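Side-chain contacts in exoribonuclease II, mitochondrial (Candida glabrata, PDB 6F3H), which acts as a mitochondrial 3'-to-5' exoribonuclease, degrading RNA as the nuclease component of the mtEXO degradosome: residues Phe353-Trp358 / Pro464-Pro469; Ser370-Leu375 / Leu451-Lys456; Thr65-Asp70 / Leu128-Thr133; Ile39-Gln44 / Ala217-Val222. The protein carries 1 engineered substitution. All coordinates share one frame; numbering follows the deposited sequence.

Contact 1 of 4, residues Phe353-Trp358 / Pro464-Pro469; sequences FILGNW and PDLVVP
L355 reaches D465 and L466 with its two methyl branches, and no hydrogen bond passes between these side chains. The setting is a short β-hairpin, strands 461-462 and 467-468, whose connecting loop faces a 3-10 turn at 354-356. CD1 of L355 lies 3.9 Å from OD2 of D465, a van der Waals approach of a methyl to a carboxylate oxygen, while CD2 of L355 stands 4.5 Å from CD2 of L466. With CG beside the backbone N (chi1 -48°), the leucine fork is split between the acid and the apolar neighbour. The carboxylate is fixed from outside. OD1 of D465 is hydrogen-bonded to S749 and W753 of helix 725-761, and OD2 to ND2 of N352. N352 directly precedes F353, so the polar link between hairpin and turn runs beside the leucine contact. Next to the leucine, I354 packs on F745 and H748 of that same long helix. The contact therefore joins the RNB-domain hairpin to the loop between helices 334-343 and 369-378. Within the turn, the amide N of G356 bonds to the carbonyl O of F353 at 2.7 Å.

Contact 2 of 4, residues Ser370-Leu375 / Leu451-Lys456; sequences SVEQKL and LRVSLK
E372 and K456 form the salt bridge of this contact, and its geometry follows from two differently shaped chains. In E372, CG sits beside the backbone N (chi1 -61°) and the chain beyond it is extended, which carries the carboxylate away from its own helix and across to the other. K456 leaves its helix with CG anti to the backbone N; its first two torsions are straight, but the chain then bends at chi3 (121°) and again at chi4 (-53°). The bends lay the last part of the lysine beside the carboxylate. NZ of K456 donates to OE1 of E372 at 3.1 Å, meeting the syn lone pair, on the side of the other oxygen. NZ also stands 3.5 Å from OE2 of E372, so the ammonium lies closer to one oxygen than to the other.

This is a helix-helix contact bridged by one ion pair, between helix 369-378 and helix 449-456 of the RNB domain; their backbones are nearest at E372 and V453, with CA atoms 7.4 Å apart. V453, which is buried, faces the first helix: its CG1, anti to the backbone N, lies 4.2 Å from OE1 of E372. L375, one turn on from E372, rests against D449 and V450. Further polar links between the same parts of the chain come from S454 OG with Y376 OH, and from Q373 OE1 with NH2 of R457. R452 adds a more distant opposite charge, NH1 lying 6.2 Å from OE2 of E372, and would at most modestly favour the ionised carboxylate.

Contact 3 of 4, residues Thr65-Asp70 / Leu128-Thr133; sequences TFAKKD and LIVSFT
K69 and S131 bring the two backbones together, their CA atoms only 4.5 Å apart, where the chain emerges from strand 64-68 and passes helix 123-159. The motif is a helix set against an antiparallel sheet of five strands, ordered 73-76, 64-68, 50-54, 39-42, 81-85; that order is consistent with an SH3-like fold, although order alone does not settle it. A67 still has extended backbone angles, whereas K69 (phi -53°, psi -37°) has left the strand conformation. The change of direction places the carbonyl of K69 beside the helix.

Side chains meet at two levels. Nearer the sheet, CB of A67 touches CG1 of V130 at 4.0 Å, the one apolar pair between the segments. The valine has that branch anti to its backbone N (chi1 163°), and it also packs on M51 of strand 50-54, so it reaches two adjacent strands. At the strand's end, CB of S131 stands near O of K69, and OG of S131 is 3.3 Å from the same oxygen. The hydroxyl is not bonded to K69; it is hydrogen-bonded to the carbonyl O of Q127, one turn earlier in its own helix. K69 directs CB away from the helix, yet its stem remains alongside, and farther on it touches A135 and T138. No hydrogen bond joins the two segments. The aliphatic start of K69 adds one more touch, CG lying 3.9 Å from the carbonyl O of S131.

Contact 4 of 4, residues Ile39-Gln44 / Ala217-Val222; sequences IVLLKQ and ATYWGV
L41 sends one methyl, CD1, toward two aromatic side chains that leave helix 212-226 at successive positions. Against Y219 the approach is oblique: CD1 of L41 is 3.5 Å from CD2 of Y219 and equally far from CE2, thus beside one ring bond. CG of Y219 is anti to the backbone N (chi1 174°), which projects the ring toward strand 39-42. W220 starts differently, with CG beside the backbone N (chi1 -77°), and its indole extends to the leucine, so that NE1 stands 3.8 Å from CD1 of L41, again obliquely. One leucine methyl thereby meets both rings.

Partners outside the two segments hold the polar ends of both rings. NE1 of W220 is hydrogen-bonded to O of T46, in the loop following the strand, and the hydroxyl of Y219 to NE of R223, one helical turn on. W142 of helix 123-159 also meets the indole of W220, their planes about 35° apart, while Y219 touches I82 of the neighbouring strand 81-85. The contact packs the helix against the five-stranded antiparallel sheet. All three touching residues are buried and no hydrogen bond crosses between the segments, implying that cohesion here is apolar, while the bonds to T46 and R223 probably help fix how the rings are turned.

How the contacts relate
The four contacts form two pairs. Contacts 3 and 4 share the N-terminal five-stranded sheet, their centres about 16 Å apart, and touch directly: CD2 of F66 packs on CG2 of V40 at 3.4 Å. Helix 123-159 supplies a segment of contact 3 and packs on I39, A217 and W220 of contact 4, so both set helices against one sheet. Along the chain, contact 4 encloses contact 3. Contacts 1 and 2 follow, centres about 17 Å apart, contact 2 lying between the segments of contact 1. Contact 1 ties the loop between helices 334-343 and 369-378 to the hairpin 461-468; contact 2 ties helix 369-378 to helix 449-456. All four lie away from the magnesium site.

Contact 1 of 4, residues Phe353-Trp358 / Pro464-Pro469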
loop_
_atom_site.group_PDB
_atom_site.type_symbol
_atom_site.label_atom_id
_atom_site.label_comp_id
_atom_site.label_asym_id
_atom_site.label_seq_id
_atom_site.Cartn_x
_atom_site.Cartn_y
_atom_site.Cartn_z
ATOM N N PHE A 353 2.031 -15.337 11.978
ATOM C CA PHE A 353 2.628 -14.438 12.940
ATOM C C PHE A 353 2.794 -13.034 12.405
ATOM O O PHE A 353 2.961 -12.106 13.195
ATOM C CB PHE A 353 3.998 -14.957 13.344
ATOM C CG PHE A 353 3.961 -16.234 14.098
ATOM C CD1 PHE A 353 3.543 -16.260 15.412
ATOM C CD2 PHE A 353 4.345 -17.410 13.494
ATOM C CE1 PHE A 353 3.506 -17.425 16.109
ATOM C CE2 PHE A 353 4.314 -18.580 14.188
ATOM C CZ PHE A 353 3.894 -18.584 15.503
ATOM N N ILE A 354 2.796 -12.873 11.085
ATOM C CA ILE A 354 2.777 -11.562 10.460
ATOM C C ILE A 354 1.688 -10.719 11.081
ATOM O O ILE A 354 1.792 -9.488 11.162
ATOM C CB ILE A 354 2.561 -11.745 8.951
ATOM C CG1 ILE A 354 3.588 -12.740 8.411
ATOM C CG2 ILE A 354 2.642 -10.425 8.229
ATOM C CD1 ILE A 354 3.333 -13.148 6.988
ATOM N N LEU A 355 0.634 -11.365 11.551
ATOM C CA LEU A 355 -0.457 -10.638 12.160
ATOM C C LEU A 355 -0.024 -9.930 13.425
ATOM O O LEU A 355 -0.708 -9.013 13.877
ATOM C CB LEU A 355 -1.590 -11.610 12.457
ATOM C CG LEU A 355 -1.818 -12.444 11.195
ATOM C CD1 LEU A 355 -2.889 -13.488 11.399
ATOM C CD2 LEU A 355 -2.172 -11.519 10.036
ATOM N N GLY A 356 1.088 -10.327 14.004
ATOM C CA GLY A 356 1.633 -9.624 15.137
ATOM C C GLY A 356 2.370 -8.347 14.813
ATOM O O GLY A 356 2.843 -7.669 15.728
ATOM N N ASN A 357 2.513 -8.001 13.539
ATOM C CA ASN A 357 3.395 -6.906 13.189
ATOM C C ASN A 357 2.793 -5.574 13.638
ATOM O O ASN A 357 1.598 -5.314 13.448
ATOM C CB ASN A 357 3.661 -6.945 11.694
ATOM C CG ASN A 357 4.680 -5.951 11.292
ATOM O OD1 ASN A 357 4.471 -4.761 11.490
ATOM N ND2 ASN A 357 5.808 -6.409 10.750
ATOM N N TRP A 358 3.649 -4.714 14.205
ATOM C CA TRP A 358 3.169 -3.483 14.827
ATOM C C TRP A 358 2.723 -2.475 13.790
ATOM O O TRP A 358 1.816 -1.681 14.044
ATOM C CB TRP A 358 4.256 -2.860 15.703
ATOM C CG TRP A 358 4.652 -3.704 16.884
ATOM C CD1 TRP A 358 3.869 -4.592 17.546
ATOM C CD2 TRP A 358 5.928 -3.733 17.545
ATOM N NE1 TRP A 358 4.569 -5.182 18.576
ATOM C CE2 TRP A 358 5.838 -4.670 18.593
ATOM C CE3 TRP A 358 7.140 -3.062 17.347
ATOM C CZ2 TRP A 358 6.911 -4.948 19.447
ATOM C CZ3 TRP A 358 8.204 -3.344 18.189
ATOM C CH2 TRP A 358 8.083 -4.274 19.228
ATOM N N PRO A 464 -5.935 -12.193 3.351
ATOM C CA PRO A 464 -6.465 -13.571 3.291
ATOM C C PRO A 464 -6.861 -14.107 4.639
ATOM O O PRO A 464 -7.733 -14.979 4.732
ATOM C CB PRO A 464 -5.290 -14.377 2.723
ATOM C CG PRO A 464 -4.499 -13.402 1.981
ATOM C CD PRO A 464 -4.601 -12.105 2.740
ATOM N N ASP A 465 -6.212 -13.621 5.689
ATOM C CA ASP A 465 -6.511 -14.048 7.041
ATOM C C ASP A 465 -7.746 -13.353 7.586
ATOM O O ASP A 465 -8.542 -13.973 8.293
ATOM C CB ASP A 465 -5.308 -13.783 7.944
ATOM C CG ASP A 465 -4.046 -14.489 7.465
ATOM O OD1 ASP A 465 -3.533 -14.078 6.403
ATOM O OD2 ASP A 465 -3.566 -15.436 8.145
ATOM N N LEU A 466 -7.911 -12.066 7.308
ATOM C CA LEU A 466 -8.893 -11.279 8.041
ATOM C C LEU A 466 -9.159 -9.965 7.323
ATOM O O LEU A 466 -8.517 -9.638 6.324
ATOM C CB LEU A 466 -8.416 -11.004 9.462
ATOM C CG LEU A 466 -7.581 -9.727 9.494
ATOM C CD1 LEU A 466 -7.505 -9.180 10.896
ATOM C CD2 LEU A 466 -6.189 -9.954 8.913
ATOM N N VAL A 467 -10.120 -9.206 7.853
ATOM C CA VAL A 467 -10.438 -7.873 7.357
ATOM C C VAL A 467 -10.610 -6.903 8.528
ATOM O O VAL A 467 -11.198 -7.262 9.552
ATOM C CB VAL A 467 -11.702 -7.918 6.484
ATOM C CG1 VAL A 467 -11.927 -6.572 5.823
ATOM C CG2 VAL A 467 -11.606 -9.054 5.437
ATOM N N VAL A 468 -10.081 -5.692 8.400
ATOM C CA VAL A 468 -10.258 -4.636 9.394
ATOM C C VAL A 468 -10.879 -3.412 8.740
ATOM O O VAL A 468 -10.185 -2.620 8.102
ATOM C CB VAL A 468 -8.932 -4.267 10.073
ATOM C CG1 VAL A 468 -9.180 -3.295 11.171
ATOM C CG2 VAL A 468 -8.308 -5.490 10.662
ATOM N N PRO A 469 -12.178 -3.183 8.945
ATOM C CA PRO A 469 -12.857 -2.109 8.224
ATOM C C PRO A 469 -12.378 -0.765 8.725
ATOM O O PRO A 469 -12.178 -0.565 9.922
ATOM C CB PRO A 469 -14.340 -2.323 8.583
ATOM C CG PRO A 469 -14.424 -3.694 9.179
ATOM C CD PRO A 469 -13.101 -3.846 9.878
#

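Contact 2 of 4, residues Ser370-Leu375 / Leu451-Lys456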
loop_
_atom_site.group_PDB
_atom_site.type_symbol
_atom_site.label_atom_id
_atom_site.label_comp_id
_atom_site.label_asym_id
_atom_site.label_seq_id
_atom_site.Cartn_x
_atom_site.Cartn_y
_atom_site.Cartn_z
ATOM N N SER A 370 -6.547 -1.343 20.238
ATOM C CA SER A 370 -7.495 -2.040 21.097
ATOM C C SER A 370 -8.371 -1.049 21.848
ATOM O O SER A 370 -9.536 -1.343 22.146
ATOM C CB SER A 370 -6.749 -2.946 22.073
ATOM N N VAL A 371 -7.837 0.141 22.116
ATOM C CA VAL A 371 -8.635 1.215 22.696
ATOM C C VAL A 371 -9.688 1.683 21.698
ATOM O O VAL A 371 -10.867 1.871 22.032
ATOM C CB VAL A 371 -7.711 2.376 23.118
ATOM C CG1 VAL A 371 -8.520 3.639 23.412
ATOM C CG2 VAL A 371 -6.824 1.978 24.300
ATOM N N GLU A 372 -9.266 1.883 20.451
ATOM C CA GLU A 372 -10.152 2.435 19.439
ATOM C C GLU A 372 -11.300 1.490 19.143
ATOM O O GLU A 372 -12.449 1.925 19.055
ATOM C CB GLU A 372 -9.346 2.755 18.182
ATOM C CG GLU A 372 -8.249 3.795 18.450
ATOM C CD GLU A 372 -7.238 3.929 17.324
ATOM O OE1 GLU A 372 -7.145 3.010 16.477
ATOM O OE2 GLU A 372 -6.539 4.970 17.288
ATOM N N GLN A 373 -11.032 0.184 19.082
ATOM C CA GLN A 373 -12.108 -0.744 18.760
ATOM C C GLN A 373 -13.085 -0.883 19.915
ATOM O O GLN A 373 -14.239 -1.255 19.695
ATOM C CB GLN A 373 -11.554 -2.121 18.388
ATOM C CG GLN A 373 -12.581 -3.020 17.700
ATOM C CD GLN A 373 -12.653 -2.777 16.184
ATOM O OE1 GLN A 373 -12.167 -1.761 15.688
ATOM N NE2 GLN A 373 -13.267 -3.709 15.451
ATOM N N LYS A 374 -12.659 -0.543 21.132
ATOM C CA LYS A 374 -13.616 -0.397 22.222
ATOM C C LYS A 374 -14.603 0.734 21.944
ATOM O O LYS A 374 -15.751 0.679 22.385
ATOM C CB LYS A 374 -12.870 -0.170 23.536
ATOM C CG LYS A 374 -12.084 -1.387 24.026
ATOM C CD LYS A 374 -12.049 -1.495 25.561
ATOM C CE LYS A 374 -13.451 -1.460 26.186
ATOM N NZ LYS A 374 -13.477 -2.060 27.562
ATOM N N LEU A 375 -14.173 1.760 21.218
ATOM C CA LEU A 375 -15.104 2.781 20.751
ATOM C C LEU A 375 -15.951 2.265 19.599
ATOM O O LEU A 375 -17.172 2.443 19.583
ATOM C CB LEU A 375 -14.317 4.019 20.318
ATOM C CG LEU A 375 -14.952 5.299 19.781
ATOM C CD1 LEU A 375 -13.894 6.372 19.602
ATOM C CD2 LEU A 375 -15.539 5.045 18.440
ATOM N N LEU A 451 -14.654 9.701 13.223
ATOM C CA LEU A 451 -14.137 10.122 11.938
ATOM C C LEU A 451 -12.622 10.225 11.963
ATOM O O LEU A 451 -11.953 9.754 11.037
ATOM C CB LEU A 451 -14.762 11.449 11.538
ATOM C CG LEU A 451 -14.222 12.007 10.226
ATOM C CD1 LEU A 451 -14.639 11.076 9.090
ATOM C CD2 LEU A 451 -14.753 13.415 9.991
ATOM N N ARG A 452 -12.067 10.816 13.021
ATOM C CA ARG A 452 -10.616 10.889 13.143
ATOM C C ARG A 452 -10.001 9.504 13.082
ATOM O O ARG A 452 -9.000 9.279 12.395
ATOM C CB ARG A 452 -10.235 11.534 14.465
ATOM C CG ARG A 452 -10.472 13.003 14.640
ATOM C CD ARG A 452 -9.901 13.403 16.016
ATOM N NE ARG A 452 -9.929 12.303 17.002
ATOM C CZ ARG A 452 -8.886 11.536 17.355
ATOM N NH1 ARG A 452 -9.050 10.573 18.257
ATOM N NH2 ARG A 452 -7.687 11.708 16.801
ATOM N N VAL A 453 -10.584 8.564 13.817
ATOM C CA VAL A 453 -10.073 7.205 13.809
ATOM C C VAL A 453 -10.138 6.628 12.409
ATOM O O VAL A 453 -9.188 6.002 11.926
ATOM C CB VAL A 453 -10.877 6.347 14.791
ATOM C CG1 VAL A 453 -10.421 4.908 14.702
ATOM C CG2 VAL A 453 -10.740 6.902 16.161
ATOM N N SER A 454 -11.263 6.832 11.736
ATOM C CA SER A 454 -11.450 6.234 10.430
ATOM C C SER A 454 -10.375 6.721 9.488
ATOM O O SER A 454 -9.664 5.926 8.870
ATOM C CB SER A 454 -12.825 6.613 9.906
ATOM O OG SER A 454 -13.806 6.240 10.850
ATOM N N LEU A 455 -10.156 8.023 9.472
ATOM C CA LEU A 455 -9.132 8.584 8.605
ATOM C C LEU A 455 -7.747 8.123 9.012
ATOM O O LEU A 455 -6.838 8.068 8.178
ATOM C CB LEU A 455 -9.229 10.099 8.652
ATOM C CG LEU A 455 -10.598 10.601 8.180
ATOM C CD1 LEU A 455 -10.756 12.068 8.509
ATOM C CD2 LEU A 455 -10.786 10.360 6.675
ATOM N N LYS A 456 -7.559 7.807 10.284
ATOM C CA LYS A 456 -6.283 7.248 10.694
ATOM C C LYS A 456 -6.077 5.879 10.066
ATOM O O LYS A 456 -5.065 5.644 9.406
ATOM C CB LYS A 456 -6.215 7.182 12.217
ATOM C CG LYS A 456 -4.879 6.732 12.790
ATOM C CD LYS A 456 -4.985 6.606 14.302
ATOM C CE LYS A 456 -4.666 5.181 14.781
ATOM N NZ LYS A 456 -5.439 4.057 14.139
#

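Contact 3 of 4, residues Thr65-Asp70 / Leu128-Thr133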
loop_
_atom_site.group_PDB
_atom_site.type_symbol
_atom_site.label_atom_id
_atom_site.label_comp_id
_atom_site.label_asym_id
_atom_site.label_seq_id
_atom_site.Cartn_x
_atom_site.Cartn_y
_atom_site.Cartn_z
ATOM N N THR A 65 22.189 3.912 -13.244
ATOM C CA THR A 65 23.583 4.072 -12.906
ATOM C C THR A 65 23.681 5.212 -11.927
ATOM O O THR A 65 23.161 6.300 -12.178
ATOM C CB THR A 65 24.418 4.376 -14.126
ATOM O OG1 THR A 65 24.012 3.512 -15.196
ATOM C CG2 THR A 65 25.863 4.181 -13.797
ATOM N N PHE A 66 24.298 4.945 -10.806
ATOM C CA PHE A 66 24.525 5.959 -9.806
ATOM C C PHE A 66 26.017 6.114 -9.620
ATOM O O PHE A 66 26.771 5.163 -9.799
ATOM C CB PHE A 66 23.891 5.578 -8.511
ATOM C CG PHE A 66 22.471 5.290 -8.629
ATOM C CD1 PHE A 66 22.034 4.075 -9.115
ATOM C CD2 PHE A 66 21.551 6.235 -8.249
ATOM C CE1 PHE A 66 20.691 3.810 -9.204
ATOM C CE2 PHE A 66 20.218 5.988 -8.336
ATOM C CZ PHE A 66 19.782 4.770 -8.815
ATOM N N ALA A 67 26.437 7.310 -9.242
ATOM C CA ALA A 67 27.840 7.588 -9.019
ATOM C C ALA A 67 28.057 7.927 -7.550
ATOM O O ALA A 67 27.291 8.701 -6.968
ATOM C CB ALA A 67 28.291 8.731 -9.916
ATOM N N LYS A 68 29.086 7.331 -6.948
ATOM C CA LYS A 68 29.475 7.690 -5.593
ATOM C C LYS A 68 30.400 8.904 -5.553
ATOM O O LYS A 68 30.889 9.413 -6.568
ATOM C CB LYS A 68 30.163 6.556 -4.829
ATOM C CG LYS A 68 29.418 5.259 -4.587
ATOM C CD LYS A 68 30.007 4.632 -3.317
ATOM C CE LYS A 68 30.023 3.111 -3.326
ATOM N NZ LYS A 68 29.830 2.602 -1.928
ATOM N N LYS A 69 30.646 9.342 -4.320
ATOM C CA LYS A 69 31.560 10.442 -4.059
ATOM C C LYS A 69 32.916 10.198 -4.711
ATOM O O LYS A 69 33.531 11.124 -5.251
ATOM C CB LYS A 69 31.714 10.554 -2.547
ATOM C CG LYS A 69 31.996 11.893 -1.991
ATOM C CD LYS A 69 31.575 11.921 -0.501
ATOM C CE LYS A 69 32.168 10.759 0.323
ATOM N NZ LYS A 69 31.956 10.844 1.815
ATOM N N ASP A 70 33.369 8.937 -4.712
ATOM C CA ASP A 70 34.651 8.500 -5.258
ATOM C C ASP A 70 34.683 8.437 -6.777
ATOM O O ASP A 70 35.738 8.144 -7.341
ATOM C CB ASP A 70 34.998 7.113 -4.706
ATOM N N LEU A 128 34.025 15.760 -11.542
ATOM C CA LEU A 128 34.407 16.630 -10.432
ATOM C C LEU A 128 33.203 17.255 -9.753
ATOM O O LEU A 128 33.104 17.256 -8.522
ATOM C CB LEU A 128 35.320 17.738 -10.934
ATOM C CG LEU A 128 36.771 17.332 -11.133
ATOM C CD1 LEU A 128 37.582 18.492 -11.708
ATOM C CD2 LEU A 128 37.331 16.846 -9.808
ATOM N N ILE A 129 32.251 17.757 -10.533
ATOM C CA ILE A 129 31.123 18.417 -9.896
ATOM C C ILE A 129 30.234 17.381 -9.250
ATOM O O ILE A 129 29.668 17.622 -8.177
ATOM C CB ILE A 129 30.375 19.316 -10.887
ATOM C CG1 ILE A 129 31.397 20.050 -11.759
ATOM C CG2 ILE A 129 29.503 20.299 -10.142
ATOM C CD1 ILE A 129 30.806 21.144 -12.620
ATOM N N VAL A 130 30.117 16.203 -9.860
ATOM C CA VAL A 130 29.343 15.153 -9.222
ATOM C C VAL A 130 29.939 14.841 -7.852
ATOM O O VAL A 130 29.233 14.792 -6.837
ATOM C CB VAL A 130 29.332 13.906 -10.122
ATOM C CG1 VAL A 130 28.896 12.668 -9.342
ATOM C CG2 VAL A 130 28.491 14.145 -11.360
ATOM N N SER A 131 31.256 14.684 -7.793
ATOM C CA SER A 131 31.870 14.212 -6.558
ATOM C C SER A 131 31.825 15.290 -5.488
ATOM O O SER A 131 31.484 15.020 -4.332
ATOM C CB SER A 131 33.303 13.770 -6.819
ATOM O OG SER A 131 33.365 12.977 -7.990
ATOM N N PHE A 132 32.202 16.513 -5.857
ATOM C CA PHE A 132 32.258 17.591 -4.882
ATOM C C PHE A 132 30.877 17.882 -4.309
ATOM O O PHE A 132 30.728 18.161 -3.113
ATOM C CB PHE A 132 32.875 18.842 -5.496
ATOM C CG PHE A 132 33.146 19.897 -4.484
ATOM C CD1 PHE A 132 34.022 19.640 -3.436
ATOM C CD2 PHE A 132 32.490 21.107 -4.523
ATOM C CE1 PHE A 132 34.249 20.572 -2.459
ATOM C CE2 PHE A 132 32.724 22.062 -3.548
ATOM C CZ PHE A 132 33.605 21.789 -2.520
ATOM N N THR A 133 29.858 17.841 -5.157
ATOM C CA THR A 133 28.484 17.960 -4.685
ATOM C C THR A 133 28.167 16.942 -3.605
ATOM O O THR A 133 27.737 17.304 -2.501
ATOM C CB THR A 133 27.553 17.763 -5.845
ATOM O OG1 THR A 133 28.056 18.522 -6.945
ATOM C CG2 THR A 133 26.228 18.238 -5.448
#

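Contact 4 of 4, residues Ile39-Gln44 / Ala217-Val222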
loop_
_atom_site.group_PDB
_atom_site.type_symbol
_atom_site.label_atom_id
_atom_site.label_comp_id
_atom_site.label_asym_id
_atom_site.label_seq_id
_atom_site.Cartn_x
_atom_site.Cartn_y
_atom_site.Cartn_z
ATOM N N ILE A 39 19.763 13.067 -6.182
ATOM C CA ILE A 39 20.694 12.591 -5.171
ATOM C C ILE A 39 19.987 11.563 -4.301
ATOM O O ILE A 39 18.890 11.815 -3.793
ATOM C CB ILE A 39 21.287 13.738 -4.346
ATOM C CG1 ILE A 39 22.278 14.515 -5.216
ATOM C CG2 ILE A 39 21.963 13.208 -3.127
ATOM C CD1 ILE A 39 22.946 15.687 -4.502
ATOM N N VAL A 40 20.579 10.374 -4.178
ATOM C CA VAL A 40 19.871 9.240 -3.615
ATOM C C VAL A 40 20.658 8.615 -2.485
ATOM O O VAL A 40 21.881 8.712 -2.404
ATOM C CB VAL A 40 19.587 8.166 -4.668
ATOM C CG1 VAL A 40 18.656 8.728 -5.656
ATOM C CG2 VAL A 40 20.881 7.792 -5.310
ATOM N N LEU A 41 19.919 7.934 -1.629
ATOM C CA LEU A 41 20.451 6.936 -0.728
ATOM C C LEU A 41 20.014 5.572 -1.233
ATOM O O LEU A 41 18.843 5.371 -1.555
ATOM C CB LEU A 41 19.943 7.146 0.687
ATOM C CG LEU A 41 20.870 7.940 1.575
ATOM C CD1 LEU A 41 20.509 7.576 2.984
ATOM C CD2 LEU A 41 22.343 7.655 1.268
ATOM N N LEU A 42 20.956 4.657 -1.334
ATOM C CA LEU A 42 20.663 3.309 -1.777
ATOM C C LEU A 42 20.635 2.334 -0.606
ATOM O O LEU A 42 21.182 2.589 0.466
ATOM C CB LEU A 42 21.677 2.863 -2.819
ATOM C CG LEU A 42 21.285 3.253 -4.234
ATOM C CD1 LEU A 42 20.649 4.594 -4.293
ATOM C CD2 LEU A 42 22.485 3.204 -5.131
ATOM N N LYS A 43 19.941 1.212 -0.816
ATOM C CA LYS A 43 19.957 0.126 0.162
ATOM C C LYS A 43 21.337 -0.505 0.259
ATOM O O LYS A 43 21.699 -1.053 1.305
ATOM C CB LYS A 43 18.913 -0.920 -0.200
ATOM C CG LYS A 43 17.511 -0.544 0.201
ATOM C CD LYS A 43 16.503 -1.493 -0.413
ATOM C CE LYS A 43 15.071 -0.951 -0.304
ATOM N NZ LYS A 43 14.032 -1.772 -1.024
ATOM N N GLN A 44 22.097 -0.464 -0.832
ATOM C CA GLN A 44 23.491 -0.873 -0.792
ATOM C C GLN A 44 24.315 0.090 0.057
ATOM O O GLN A 44 24.972 -0.324 1.017
ATOM C CB GLN A 44 24.044 -0.960 -2.218
ATOM C CG GLN A 44 23.273 -1.877 -3.197
ATOM C CD GLN A 44 21.844 -1.431 -3.535
ATOM O OE1 GLN A 44 21.195 -0.726 -2.760
ATOM N NE2 GLN A 44 21.350 -1.858 -4.697
ATOM N N ALA A 217 20.401 13.630 7.560
ATOM C CA ALA A 217 20.827 13.383 8.938
ATOM C C ALA A 217 19.715 12.751 9.767
ATOM O O ALA A 217 19.977 11.871 10.588
ATOM C CB ALA A 217 21.293 14.687 9.589
ATOM N N THR A 218 18.469 13.183 9.570
ATOM C CA THR A 218 17.390 12.616 10.360
ATOM C C THR A 218 17.206 11.151 10.038
ATOM O O THR A 218 17.033 10.326 10.941
ATOM C CB THR A 218 16.084 13.363 10.088
ATOM O OG1 THR A 218 16.312 14.768 10.068
ATOM C CG2 THR A 218 15.093 13.075 11.146
ATOM N N TYR A 219 17.278 10.808 8.756
ATOM C CA TYR A 219 17.203 9.419 8.351
ATOM C C TYR A 219 18.259 8.603 9.069
ATOM O O TYR A 219 17.971 7.616 9.756
ATOM C CB TYR A 219 17.429 9.328 6.849
ATOM C CG TYR A 219 17.494 7.907 6.417
ATOM C CD1 TYR A 219 16.373 7.120 6.515
ATOM C CD2 TYR A 219 18.674 7.324 5.960
ATOM C CE1 TYR A 219 16.387 5.804 6.147
ATOM C CE2 TYR A 219 18.704 5.973 5.581
ATOM C CZ TYR A 219 17.544 5.221 5.681
ATOM O OH TYR A 219 17.495 3.888 5.319
ATOM N N TRP A 220 19.496 9.033 8.931
ATOM C CA TRP A 220 20.609 8.408 9.619
ATOM C C TRP A 220 20.383 8.342 11.121
ATOM O O TRP A 220 20.683 7.326 11.756
ATOM C CB TRP A 220 21.870 9.196 9.311
ATOM C CG TRP A 220 22.400 8.922 7.960
ATOM C CD1 TRP A 220 22.135 7.829 7.191
ATOM C CD2 TRP A 220 23.360 9.705 7.232
ATOM N NE1 TRP A 220 22.843 7.897 6.012
ATOM C CE2 TRP A 220 23.602 9.039 6.013
ATOM C CE3 TRP A 220 24.033 10.905 7.491
ATOM C CZ2 TRP A 220 24.482 9.535 5.049
ATOM C CZ3 TRP A 220 24.915 11.399 6.534
ATOM C CH2 TRP A 220 25.131 10.712 5.328
ATOM N N GLY A 221 19.900 9.424 11.717
ATOM C CA GLY A 221 19.643 9.392 13.145
ATOM C C GLY A 221 18.633 8.325 13.505
ATOM O O GLY A 221 18.782 7.614 14.504
ATOM N N VAL A 222 17.601 8.184 12.678
ATOM C CA VAL A 222 16.570 7.199 12.950
ATOM C C VAL A 222 17.119 5.796 12.772
ATOM O O VAL A 222 16.873 4.914 13.598
ATOM C CB VAL A 222 15.352 7.461 12.057
ATOM C CG1 VAL A 222 14.352 6.359 12.167
ATOM C CG2 VAL A 222 14.718 8.720 12.485
#